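Local coordinates for cell surface protein (Putative S-layer protein) (PDB 5NJL) that probably forms part of the S-layer at the bacterial cell surface and mediates cell adhesion, at residues A[40-45]-A[52-57]; A[81-84]-A[90-93]; A[96-101]-A[105-110]; A[221-226]-A[231-236]; A[262-265]-A[271-274]. All blocks are in the same frame, centred on the assembly; numbering follows the deposited sequence. Where two conformers were deposited one is given.

Contact 1 (A[40-45]-A[52-57]); sequences YEIKVG and KIITNI. With SO4 (sulfate ion), chain K; SO4 (sulfate ion), chain Q.
I54 meets both I42 and V44 across this antiparallel hairpin, on the face of the sheet where all three are buried. Its CD1 comes within 3.9 Å of I42 CG2 and 4.0 Å of V44 CG2, so that the tip of one isoleucine bridges two neighbours on the partner strand. The torsion that allows this is chi1 of 64°, which sets CG1 between the backbone N and the carbonyl carbon and leans the chain back across the hairpin. On the other face the contact is more open: K43 CG lies 3.8 Å from I53 CG1, and E41 brings its carboxylate end obliquely across the same isoleucine, OE2 4.0 Å from I53 CG1.

Backbone bonds position these groups. V44 and K52 form a hydrogen-bonded pair, with V44 N donating to K52 O at 2.8 Å and K52 N returning a more bent bond to V44 O. Farther along, I54 N reaches I42 O at 3.0 Å, after which the strands splay; there a water takes the I42 N-H and donates to I54 O. The N-H of outward-facing I53 is used by a sulfate ion, probably from the crystallisation liquor.

The hairpin forms one margin of a five-stranded mixed sheet, with 52-54 outermost and 40-45 bonded on its other side to strand 72-79. Helix 57-65 packs on V44 and I54 through L60, and M25 of helix 14-25 touches I42 and I54.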
# COMPACT_ATOMS: atom_id res chain seq x y z
N TYR A 40 0.16 2.51 -11.84
CA TYR A 40 1.34 2.02 -11.11
C TYR A 40 2.60 2.80 -11.39
O TYR A 40 2.80 3.36 -12.50
CB TYR A 40 1.53 0.52 -11.37
CG TYR A 40 0.38 -0.30 -10.83
CD1 TYR A 40 0.36 -0.73 -9.49
CD2 TYR A 40 -0.72 -0.60 -11.63
CE1 TYR A 40 -0.71 -1.44 -8.98
CE2 TYR A 40 -1.79 -1.31 -11.13
CZ TYR A 40 -1.78 -1.73 -9.80
OH TYR A 40 -2.84 -2.42 -9.30
N GLU A 41 3.42 2.92 -10.34
CA GLU A 41 4.70 3.57 -10.41
C GLU A 41 5.74 2.49 -10.11
O GLU A 41 5.74 1.90 -9.02
CB GLU A 41 4.84 4.71 -9.40
CG GLU A 41 6.14 5.49 -9.53
CD GLU A 41 6.20 6.70 -8.62
OE1 GLU A 41 5.46 7.66 -8.85
OE2 GLU A 41 7.00 6.70 -7.67
N ILE A 42 6.61 2.25 -11.09
CA ILE A 42 7.64 1.22 -10.96
C ILE A 42 8.97 1.93 -10.88
O ILE A 42 9.26 2.83 -11.69
CB ILE A 42 7.65 0.26 -12.17
CG1 ILE A 42 6.25 -0.26 -12.47
CG2 ILE A 42 8.64 -0.88 -11.95
CD1 ILE A 42 5.59 -1.02 -11.35
N LYS A 43 9.77 1.55 -9.89
CA LYS A 43 11.09 2.09 -9.76
C LYS A 43 12.10 0.94 -9.76
O LYS A 43 11.79 -0.18 -9.34
CB LYS A 43 11.24 2.91 -8.48
CG LYS A 43 10.40 4.16 -8.38
CD LYS A 43 10.80 4.90 -7.11
CE LYS A 43 9.84 6.03 -6.80
NZ LYS A 43 10.44 6.95 -5.79
N VAL A 44 13.27 1.21 -10.31
CA VAL A 44 14.34 0.19 -10.47
C VAL A 44 15.65 0.87 -10.14
O VAL A 44 15.88 2.01 -10.53
CB VAL A 44 14.41 -0.37 -11.90
CG1 VAL A 44 15.44 -1.49 -12.00
CG2 VAL A 44 13.06 -0.92 -12.32
N GLY A 45 16.51 0.17 -9.40
CA GLY A 45 17.87 0.65 -9.15
C GLY A 45 18.73 -0.43 -8.51
O GLY A 45 18.23 -1.49 -8.13
N LYS A 52 15.06 4.61 -9.50
CA LYS A 52 14.61 5.54 -10.53
C LYS A 52 13.30 5.06 -11.10
O LYS A 52 13.12 3.87 -11.32
CB LYS A 52 15.66 5.65 -11.62
CG LYS A 52 16.80 6.56 -11.21
CD LYS A 52 18.14 6.14 -11.81
CE LYS A 52 19.21 7.16 -11.44
NZ LYS A 52 20.58 6.58 -11.58
N ILE A 53 12.38 5.99 -11.34
CA ILE A 53 11.11 5.70 -11.99
C ILE A 53 11.40 5.28 -13.43
O ILE A 53 12.19 5.90 -14.10
CB ILE A 53 10.15 6.93 -11.98
CG1 ILE A 53 9.74 7.27 -10.53
CG2 ILE A 53 8.89 6.63 -12.80
CD1 ILE A 53 9.30 8.72 -10.35
N ILE A 54 10.77 4.21 -13.88
CA ILE A 54 10.79 3.82 -15.29
C ILE A 54 9.44 4.08 -15.86
O ILE A 54 8.45 4.00 -15.15
CB ILE A 54 11.21 2.34 -15.49
CG1 ILE A 54 10.21 1.35 -14.88
CG2 ILE A 54 12.59 2.15 -14.88
CD1 ILE A 54 10.47 -0.09 -15.28
N THR A 55 9.38 4.39 -17.16
CA THR A 55 8.10 4.63 -17.84
C THR A 55 7.72 3.59 -18.86
O THR A 55 6.58 3.63 -19.36
CB THR A 55 8.10 6.00 -18.52
OG1 THR A 55 9.23 6.09 -19.43
CG2 THR A 55 8.19 7.09 -17.46
N ASN A 56 8.64 2.67 -19.17
CA ASN A 56 8.39 1.56 -20.10
C ASN A 56 9.02 0.29 -19.51
O ASN A 56 10.11 0.34 -18.95
CB ASN A 56 9.02 1.81 -21.49
CG ASN A 56 8.51 0.84 -22.57
OD1 ASN A 56 8.92 -0.34 -22.67
ND2 ASN A 56 7.61 1.36 -23.41
N ILE A 57 8.33 -0.82 -19.67
CA ILE A 57 8.82 -2.14 -19.24
C ILE A 57 10.21 -2.51 -19.82
O ILE A 57 10.99 -3.19 -19.15
CB ILE A 57 7.77 -3.24 -19.55
CG1 ILE A 57 8.15 -4.58 -18.93
CG2 ILE A 57 7.48 -3.38 -21.04
CD1 ILE A 57 8.26 -4.58 -17.42
S SO4 K . 13.11 9.63 -10.65
O1 SO4 K . 14.56 9.52 -10.99
O2 SO4 K . 12.32 9.89 -11.88
O3 SO4 K . 12.67 8.38 -10.01
O4 SO4 K . 12.90 10.74 -9.69
S SO4 Q . 7.98 6.66 -22.48
O1 SO4 Q . 9.14 7.38 -21.91
O2 SO4 Q . 7.79 7.07 -23.88
O3 SO4 Q . 8.22 5.20 -22.42
O4 SO4 Q . 6.77 7.00 -21.70
O HOH W 1 6.35 3.55 -13.52

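Contact 2 (A[81-84]-A[90-93]); sequences GHIT and VVAE. With SO4 (sulfate ion), chain C.
H82 carries its ring at a chi1 of 68°, between its own backbone N and carbonyl carbon, and this setting lays the imidazole alongside V90, whose CG1 stands anti to the backbone N (chi1 179°). The two side chains run side by side in the same direction, on one face of a short two-stranded antiparallel beta hairpin made by 83-84 and 90-91. V90 CG1 is 3.9 Å from H82 CB and equally close to the ring carbon CD2, meeting the ring at an oblique angle. Next to it, V90 CG2 comes near the hydroxyl of T84, its partner in a non-hydrogen-bonded pair.

The opposite face is purely aliphatic: I83 and V91 touch through their CG2 methyls. Their backbones make the hydrogen-bonded pair of the ladder. V91 N donates to I83 O at 2.9 Å in an almost straight bond (174°), while I83 N gives V91 O a more bent one. V91 O also receives a CA-H contact from H82.

Neighbouring loops bond to the hairpin. Y29 donates its hydroxyl to G81 O, T30 pairs with the backbone of V90, and E93 turns away to bond S33. The H82 ring is fixed at both nitrogens, since ND1 is bonded to D79 OD1 while NE2, the ring's other nitrogen, points to a sulfate ion, probably from the crystallisation liquor. The sulfate lies at the ring edge, in its plane, and H82 NE2 donates to its O1 at 2.7 Å and more weakly to its O4 at 3.2 Å.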
# COMPACT_ATOMS: atom_id res chain seq x y z
N GLY A 81 -2.79 4.87 -6.23
CA GLY A 81 -4.07 5.11 -5.58
C GLY A 81 -5.16 5.07 -6.62
O GLY A 81 -5.21 5.94 -7.49
N HIS A 82 -6.01 4.06 -6.54
CA HIS A 82 -7.13 3.92 -7.45
C HIS A 82 -8.35 3.29 -6.79
O HIS A 82 -8.24 2.63 -5.76
CB HIS A 82 -6.71 3.12 -8.69
CG HIS A 82 -6.42 1.69 -8.43
ND1 HIS A 82 -5.28 1.26 -7.77
CD2 HIS A 82 -7.11 0.57 -8.74
CE1 HIS A 82 -5.30 -0.06 -7.69
NE2 HIS A 82 -6.40 -0.50 -8.27
N ILE A 83 -9.50 3.51 -7.39
CA ILE A 83 -10.74 2.90 -6.93
C ILE A 83 -11.69 2.86 -8.10
O ILE A 83 -11.56 3.66 -9.01
CB ILE A 83 -11.34 3.72 -5.75
CG1 ILE A 83 -12.19 2.86 -4.82
CG2 ILE A 83 -12.12 4.93 -6.24
CD1 ILE A 83 -12.62 3.59 -3.55
N THR A 84 -12.63 1.93 -8.09
CA THR A 84 -13.72 1.93 -9.06
C THR A 84 -14.89 2.80 -8.59
O THR A 84 -15.40 2.59 -7.49
CB THR A 84 -14.19 0.48 -9.30
OG1 THR A 84 -13.09 -0.26 -9.81
CG2 THR A 84 -15.33 0.45 -10.30
N VAL A 90 -12.16 3.26 -13.33
CA VAL A 90 -11.05 3.26 -12.39
C VAL A 90 -10.47 4.67 -12.32
O VAL A 90 -9.93 5.19 -13.31
CB VAL A 90 -9.99 2.21 -12.80
CG1 VAL A 90 -8.82 2.22 -11.82
CG2 VAL A 90 -10.63 0.82 -12.87
N VAL A 91 -10.55 5.28 -11.14
CA VAL A 91 -10.18 6.68 -10.95
C VAL A 91 -9.15 6.87 -9.84
O VAL A 91 -8.95 5.99 -9.00
CB VAL A 91 -11.42 7.56 -10.70
CG1 VAL A 91 -12.41 7.39 -11.85
CG2 VAL A 91 -12.09 7.22 -9.38
N ALA A 92 -8.52 8.04 -9.86
CA ALA A 92 -7.39 8.39 -8.99
C ALA A 92 -7.79 9.13 -7.73
O ALA A 92 -6.99 9.28 -6.79
CB ALA A 92 -6.41 9.27 -9.77
N GLU A 93 -9.02 9.62 -7.71
CA GLU A 93 -9.51 10.45 -6.62
C GLU A 93 -10.90 9.95 -6.19
O GLU A 93 -11.64 9.32 -6.97
CB GLU A 93 -9.48 11.94 -7.01
CG GLU A 93 -10.31 12.30 -8.22
CD GLU A 93 -9.67 11.89 -9.55
OE1 GLU A 93 -8.50 12.28 -9.78
OE2 GLU A 93 -10.34 11.16 -10.34
S SO4 C . -7.41 -3.94 -8.13
O1 SO4 C . -7.45 -2.86 -9.14
O2 SO4 C . -6.64 -5.09 -8.66
O3 SO4 C . -8.80 -4.37 -7.82
O4 SO4 C . -6.76 -3.40 -6.91

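Contact 3 (A[96-101]-A[105-110]); sequences EKYENS and SAEANS. With SO4 (sulfate ion), chain L; SO4 (sulfate ion), chain U.
The hydroxyl of Y98 takes part in two hydrogen bonds: it donates to E107 OE1 at 2.7 Å and is also hydrogen-bonded to the backbone N of I164. E107 OE1 sits at the edge of the tyrosine ring, in its plane, whereas the carboxylate as a whole is turned almost perpendicular to the ring, 85° away. The hydroxyl meets OE1 on the anti side, 27° out of the carboxylate plane. With E107 CG anti to the backbone N, CG is set beside Y98, and a bend at chi2 (69°) then turns the carboxylate to the hydroxyl; CB, placed by the backbone, lies 3.8 Å from ring atom CE1 of Y98. The aliphatic part of the glutamate thus packs on the same tyrosine that its charged end bonds.

Close by, S105 N donates to S101 O at 3.0 Å, an i to i+4 bond of the first turn. S101 N, at the helix start, is instead taken by O4 of a sulfate, and N100 ND2 by O2 of a second one; both ions are probably from the crystallisation liquor. N100 OD1 accepts from the backbone N of D103. This is an asparagine N-cap on helix 101-115, with the incoming loop tied back to the helix by a tyrosine-glutamate bond.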
# COMPACT_ATOMS: atom_id res chain seq x y z
N GLU A 96 -13.10 10.49 0.80
CA GLU A 96 -12.58 9.66 1.86
C GLU A 96 -13.72 8.99 2.62
O GLU A 96 -14.83 9.51 2.68
CB GLU A 96 -11.67 10.49 2.79
CG GLU A 96 -10.35 10.78 2.06
CD GLU A 96 -9.26 11.49 2.86
OE1 GLU A 96 -9.58 12.20 3.83
OE2 GLU A 96 -8.08 11.38 2.44
N LYS A 97 -13.43 7.83 3.17
CA LYS A 97 -14.40 7.03 3.91
C LYS A 97 -14.17 7.10 5.43
O LYS A 97 -13.06 7.33 5.90
CB LYS A 97 -14.33 5.59 3.45
CG LYS A 97 -14.67 5.39 1.97
CD LYS A 97 -14.45 3.93 1.61
CE LYS A 97 -15.16 3.56 0.31
NZ LYS A 97 -14.69 2.22 -0.13
N TYR A 98 -15.24 6.86 6.19
CA TYR A 98 -15.12 6.62 7.63
C TYR A 98 -14.41 5.28 7.82
O TYR A 98 -14.87 4.26 7.31
CB TYR A 98 -16.51 6.62 8.31
CG TYR A 98 -17.25 7.92 8.07
CD1 TYR A 98 -16.89 9.07 8.76
CD2 TYR A 98 -18.27 8.01 7.13
CE1 TYR A 98 -17.55 10.26 8.55
CE2 TYR A 98 -18.94 9.18 6.92
CZ TYR A 98 -18.58 10.31 7.61
OH TYR A 98 -19.18 11.49 7.37
N GLU A 99 -13.29 5.27 8.52
CA GLU A 99 -12.47 4.05 8.64
C GLU A 99 -12.64 3.36 9.97
O GLU A 99 -12.37 2.18 10.07
CB GLU A 99 -11.00 4.39 8.40
CG GLU A 99 -10.77 4.78 6.94
CD GLU A 99 -9.33 5.09 6.59
OE1 GLU A 99 -8.56 5.56 7.46
OE2 GLU A 99 -8.97 4.88 5.41
N ASN A 100 -13.13 4.08 10.98
CA ASN A 100 -13.28 3.50 12.31
C ASN A 100 -14.31 4.26 13.14
O ASN A 100 -14.80 5.31 12.72
CB ASN A 100 -11.91 3.51 13.01
CG ASN A 100 -11.25 4.86 12.96
OD1 ASN A 100 -11.87 5.87 13.28
ND2 ASN A 100 -10.00 4.89 12.54
N SER A 101 -14.61 3.73 14.31
CA SER A 101 -15.55 4.32 15.25
C SER A 101 -15.24 5.77 15.59
O SER A 101 -16.17 6.59 15.64
CB SER A 101 -15.65 3.47 16.51
OG SER A 101 -16.15 2.17 16.18
N SER A 105 -17.62 9.21 15.35
CA SER A 105 -17.78 10.03 16.52
C SER A 105 -17.36 11.46 16.28
O SER A 105 -18.08 12.39 16.67
CB SER A 105 -16.95 9.42 17.66
OG SER A 105 -17.23 10.13 18.83
N ALA A 106 -16.21 11.67 15.62
CA ALA A 106 -15.75 13.02 15.22
C ALA A 106 -16.73 13.74 14.31
O ALA A 106 -16.94 14.95 14.45
CB ALA A 106 -14.39 12.95 14.53
N GLU A 107 -17.32 13.01 13.37
CA GLU A 107 -18.27 13.62 12.46
C GLU A 107 -19.53 14.10 13.18
O GLU A 107 -20.02 15.19 12.90
CB GLU A 107 -18.67 12.61 11.37
CG GLU A 107 -19.49 13.20 10.24
CD GLU A 107 -18.70 14.16 9.36
OE1 GLU A 107 -18.08 13.71 8.37
OE2 GLU A 107 -18.74 15.36 9.65
N ALA A 108 -20.06 13.29 14.09
CA ALA A 108 -21.20 13.68 14.93
C ALA A 108 -20.91 14.99 15.66
O ALA A 108 -21.72 15.91 15.63
CB ALA A 108 -21.56 12.58 15.91
N ASN A 109 -19.72 15.08 16.26
CA ASN A 109 -19.30 16.31 16.94
C ASN A 109 -19.18 17.47 16.00
O ASN A 109 -19.65 18.57 16.32
CB ASN A 109 -17.98 16.11 17.67
CG ASN A 109 -18.10 15.19 18.86
OD1 ASN A 109 -19.15 15.09 19.49
ND2 ASN A 109 -17.00 14.52 19.20
N SER A 110 -18.59 17.25 14.83
CA SER A 110 -18.45 18.32 13.85
C SER A 110 -19.80 18.85 13.34
O SER A 110 -20.01 20.07 13.26
CB SER A 110 -17.62 17.83 12.66
OG SER A 110 -17.66 18.79 11.62
S SO4 L . -8.14 1.91 12.01
O1 SO4 L . -6.82 2.51 12.32
O2 SO4 L . -8.85 2.75 11.02
O3 SO4 L . -8.94 1.78 13.25
O4 SO4 L . -7.93 0.57 11.42
S SO4 U . -12.15 0.70 15.49
O1 SO4 U . -11.08 1.73 15.56
O2 SO4 U . -11.55 -0.53 14.92
O3 SO4 U . -12.62 0.43 16.88
O4 SO4 U . -13.31 1.10 14.62

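Contact 4 (A[221-226]-A[231-236]); sequences PQDLYD and TVKGNM
The D223 carboxylate is the flat group that crosses this contact, and in the conformer described the methylene chain of K233 runs obliquely past it: OD2 lies 3.4 Å from K233 CD and a little farther from CE. The charged ends are not closely joined. K233 NZ stays 3.9 Å from D223 OD2, a long salt bridge that is tentative because D223 adopts a second conformer, so the aliphatic part of the lysine makes the nearer approach. In this conformer D223 points its CG anti to the backbone N (chi1 -173°), which swings the acid toward the second helix. Nearer the backbone, K233 CG rests 3.8 Å from L224 CD2.

T231 carries the stronger polar link. Its hydroxyl donates to D223 O at 2.7 Å and at the same time accepts from G234 N at 3.0 Å, so both functions of one OG1 are used. Its backbone N donates to L224 O at 2.9 Å, approaching from well above the carbonyl plane. The methyl CG2 of T231 fills the angle beside the carbonyls of Q222 and D223.

G234, with no side chain, lets the two backbones come closest here, its CA 4.0 Å from that of L224 and 3.5 Å from L224 O. Beyond the contact, L224 turns to L291 of helix 281-291 and to V276 of strand 271-278. The arrangement is a threonine N-cap: T231 closes the first turn of helix 232-238 with its hydroxyl and, through the same atom, ties that helix start to the end of the short, weakly bonded helix 221-224 before it.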
# COMPACT_ATOMS: atom_id res chain seq x y z
N PRO A 221 24.70 -21.65 10.77
CA PRO A 221 26.15 -21.49 10.99
C PRO A 221 26.83 -22.81 11.33
O PRO A 221 28.01 -22.99 11.02
CB PRO A 221 26.23 -20.53 12.19
CG PRO A 221 24.90 -20.61 12.86
CD PRO A 221 23.90 -20.95 11.80
N GLN A 222 26.05 -23.72 11.94
CA GLN A 222 26.48 -25.09 12.25
C GLN A 222 26.88 -25.84 10.98
O GLN A 222 27.84 -26.62 11.01
CB GLN A 222 25.37 -25.87 12.99
CG GLN A 222 25.07 -25.38 14.41
CD GLN A 222 24.06 -24.24 14.47
OE1 GLN A 222 23.03 -24.27 13.79
NE2 GLN A 222 24.35 -23.23 15.28
N ASP A 223 26.14 -25.61 9.89
CA ASP A 223 26.46 -26.21 8.59
C ASP A 223 27.89 -25.88 8.12
O ASP A 223 28.53 -26.69 7.45
CB ASP A 223 25.45 -25.72 7.54
CG ASP A 223 25.59 -26.42 6.21
OD1 ASP A 223 25.97 -27.60 6.20
OD2 ASP A 223 25.33 -25.78 5.17
N LEU A 224 28.37 -24.69 8.49
CA LEU A 224 29.69 -24.18 8.09
C LEU A 224 30.79 -24.23 9.15
O LEU A 224 31.98 -24.19 8.81
CB LEU A 224 29.56 -22.73 7.64
CG LEU A 224 28.47 -22.45 6.60
CD1 LEU A 224 28.54 -20.98 6.19
CD2 LEU A 224 28.60 -23.38 5.40
N TYR A 225 30.40 -24.28 10.42
CA TYR A 225 31.34 -24.07 11.53
C TYR A 225 30.79 -24.76 12.79
O TYR A 225 29.63 -24.57 13.13
CB TYR A 225 31.52 -22.57 11.75
CG TYR A 225 32.55 -22.19 12.78
CD1 TYR A 225 33.90 -22.20 12.48
CD2 TYR A 225 32.16 -21.81 14.08
CE1 TYR A 225 34.85 -21.86 13.43
CE2 TYR A 225 33.11 -21.46 15.04
CZ TYR A 225 34.45 -21.49 14.71
OH TYR A 225 35.39 -21.15 15.65
N ASP A 226 31.62 -25.58 13.45
CA ASP A 226 31.18 -26.45 14.58
C ASP A 226 31.37 -25.87 16.00
O ASP A 226 31.17 -26.58 17.00
CB ASP A 226 31.88 -27.83 14.49
CG ASP A 226 33.41 -27.75 14.62
OD1 ASP A 226 33.95 -26.71 15.05
OD2 ASP A 226 34.10 -28.73 14.27
N THR A 231 33.61 -26.62 8.93
CA THR A 231 33.24 -27.91 8.39
C THR A 231 33.84 -28.04 6.99
O THR A 231 34.46 -27.11 6.48
CB THR A 231 31.71 -28.05 8.28
OG1 THR A 231 31.18 -26.94 7.55
CG2 THR A 231 31.08 -28.12 9.68
N VAL A 232 33.67 -29.21 6.38
CA VAL A 232 34.10 -29.42 5.00
C VAL A 232 33.37 -28.40 4.10
O VAL A 232 34.00 -27.73 3.26
CB VAL A 232 33.85 -30.88 4.57
CG1 VAL A 232 34.03 -31.07 3.06
CG2 VAL A 232 34.81 -31.80 5.35
N LYS A 233 32.05 -28.27 4.30
CA LYS A 233 31.28 -27.27 3.53
C LYS A 233 31.80 -25.86 3.80
O LYS A 233 31.95 -25.06 2.87
CB LYS A 233 29.78 -27.35 3.81
CG LYS A 233 29.00 -26.28 3.05
CD LYS A 233 27.58 -26.69 2.74
CE LYS A 233 26.89 -25.62 1.89
NZ LYS A 233 25.65 -26.20 1.32
N GLY A 234 32.09 -25.55 5.06
CA GLY A 234 32.67 -24.25 5.42
C GLY A 234 33.96 -23.94 4.69
O GLY A 234 34.18 -22.83 4.22
N ASN A 235 34.84 -24.94 4.58
CA ASN A 235 36.10 -24.75 3.83
C ASN A 235 35.90 -24.53 2.34
O ASN A 235 36.64 -23.76 1.73
CB ASN A 235 37.09 -25.89 4.11
CG ASN A 235 37.75 -25.74 5.46
OD1 ASN A 235 38.32 -24.70 5.74
ND2 ASN A 235 37.63 -26.76 6.31
N MET A 236 34.93 -25.21 1.75
CA MET A 236 34.59 -25.00 0.33
C MET A 236 34.11 -23.55 0.09
O MET A 236 34.54 -22.86 -0.85
CB MET A 236 33.52 -26.03 -0.06
CG MET A 236 33.09 -26.04 -1.52
SD MET A 236 32.00 -27.47 -1.79
CE MET A 236 30.55 -27.10 -0.79

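Contact 5 (A[262-265]-A[271-274]); sequences IKYT and AIEL
I272 packs on one face of the Y264 ring, its CB offset toward the rim, 3.9 Å from the ring centroid and 16° off the ring normal, a CH-pi contact. The nearest carbons are I272 CG2 and Y264 CE1, at 3.6 Å. Tyrosine chi1 of 69° sets the ring between its backbone N and carbonyl carbon, folded across the hairpin so that it runs beside the isoleucine, pointing the same way. L274 CB approaches the ring edge, and I262 completes this apolar face, its CD1 loosely facing L274 CD2.

The backbone beneath is a regular antiparallel ladder. Y264 and I272 form one hydrogen-bonded pair and I262 and L274 another, each with two bonds; L274 N to I262 O, at 2.8 Å, is practically straight (177°).

The reverse face carries the charged pair K263 and E273, with T265 and A271 beyond. K263 and E273 face each other in the non-hydrogen-bonded position, and E273 OE2 lies 3.0 Å from K263 CE but 4.0 Å from NZ, beyond a salt bridge. Each charge has another partner: K263 NZ pairs with E72, and E273 OE1 with K212.

The two strands are the central pair of a four-stranded mixed sheet, flanked by 243-245 beside 258-265 and by 215-219 beside 271-278. V237 of helix 232-238 covers the face bearing I262, Y264 and L274, while N70 bonds I272 O from the segment before strand 72-79.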
# COMPACT_ATOMS: atom_id res chain seq x y z
N ILE A 262 27.06 -14.52 2.07
CA ILE A 262 28.36 -14.64 1.43
C ILE A 262 28.07 -14.84 -0.04
O ILE A 262 27.38 -15.79 -0.41
CB ILE A 262 29.17 -15.88 1.90
CG1 ILE A 262 29.03 -16.09 3.41
CG2 ILE A 262 30.64 -15.76 1.48
CD1 ILE A 262 29.20 -17.53 3.83
N LYS A 263 28.54 -13.91 -0.85
CA LYS A 263 28.53 -14.09 -2.30
C LYS A 263 29.91 -14.61 -2.65
O LYS A 263 30.91 -14.10 -2.15
CB LYS A 263 28.27 -12.77 -3.03
CG LYS A 263 26.88 -12.20 -2.77
CD LYS A 263 26.60 -10.92 -3.55
CE LYS A 263 25.11 -10.57 -3.48
NZ LYS A 263 24.62 -9.53 -4.44
N TYR A 264 29.95 -15.63 -3.50
CA TYR A 264 31.23 -16.14 -4.00
C TYR A 264 31.04 -16.87 -5.31
O TYR A 264 29.92 -17.25 -5.69
CB TYR A 264 31.89 -17.05 -2.95
CG TYR A 264 31.20 -18.37 -2.71
CD1 TYR A 264 30.14 -18.47 -1.82
CD2 TYR A 264 31.62 -19.54 -3.36
CE1 TYR A 264 29.53 -19.69 -1.58
CE2 TYR A 264 31.00 -20.76 -3.13
CZ TYR A 264 29.95 -20.82 -2.24
OH TYR A 264 29.32 -22.01 -1.98
N THR A 265 32.16 -17.10 -5.98
CA THR A 265 32.20 -17.90 -7.20
C THR A 265 32.72 -19.30 -6.82
O THR A 265 33.80 -19.42 -6.19
CB THR A 265 33.08 -17.21 -8.22
OG1 THR A 265 32.50 -15.93 -8.49
CG2 THR A 265 33.15 -17.99 -9.52
N ALA A 271 28.11 -18.38 -9.87
CA ALA A 271 27.83 -17.32 -8.89
C ALA A 271 26.87 -17.85 -7.82
O ALA A 271 25.73 -18.31 -8.14
CB ALA A 271 27.21 -16.13 -9.59
N ILE A 272 27.31 -17.81 -6.57
CA ILE A 272 26.56 -18.34 -5.45
C ILE A 272 26.29 -17.20 -4.47
O ILE A 272 27.15 -16.34 -4.27
CB ILE A 272 27.35 -19.43 -4.71
CG1 ILE A 272 27.83 -20.54 -5.66
CG2 ILE A 272 26.56 -19.98 -3.52
CD1 ILE A 272 26.75 -21.29 -6.40
N GLU A 273 25.10 -17.21 -3.87
CA GLU A 273 24.89 -16.42 -2.66
C GLU A 273 24.27 -17.27 -1.59
O GLU A 273 23.15 -17.77 -1.72
CB GLU A 273 24.03 -15.18 -2.87
CG GLU A 273 24.04 -14.33 -1.61
CD GLU A 273 22.93 -13.31 -1.58
OE1 GLU A 273 21.76 -13.72 -1.45
OE2 GLU A 273 23.26 -12.11 -1.67
N LEU A 274 25.01 -17.36 -0.50
CA LEU A 274 24.67 -18.23 0.59
C LEU A 274 24.22 -17.32 1.73
O LEU A 274 24.96 -16.45 2.16
CB LEU A 274 25.92 -19.02 0.98
CG LEU A 274 25.75 -20.18 1.94
CD1 LEU A 274 24.58 -21.08 1.56
CD2 LEU A 274 27.06 -20.97 1.98

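How the contacts relate
The five contacts lie along an elongated chain, consistent with the three-domain fold reported for Cwp2, and follow one another in series. Contact 2 lies nearest the chain's centre of the five, at about 14 Å, while contacts 1 and 3 fall on opposite sides of it, their centres 37 Å apart. Contact 2 bridges the gap: H82 CE1 lies 3.8 Å from Y40 OH of contact 1, and I83 CD1 is 4.2 Å from K97 NZ of contact 3. At the other end, contacts 4 and 5 pack together, L224 CD1 meeting I262 CD1 at 4.2 Å. Contacts 3 and 4 are the most distant pair, about 59 Å between centres. The bound sulfates touch contacts 1, 2 and 3.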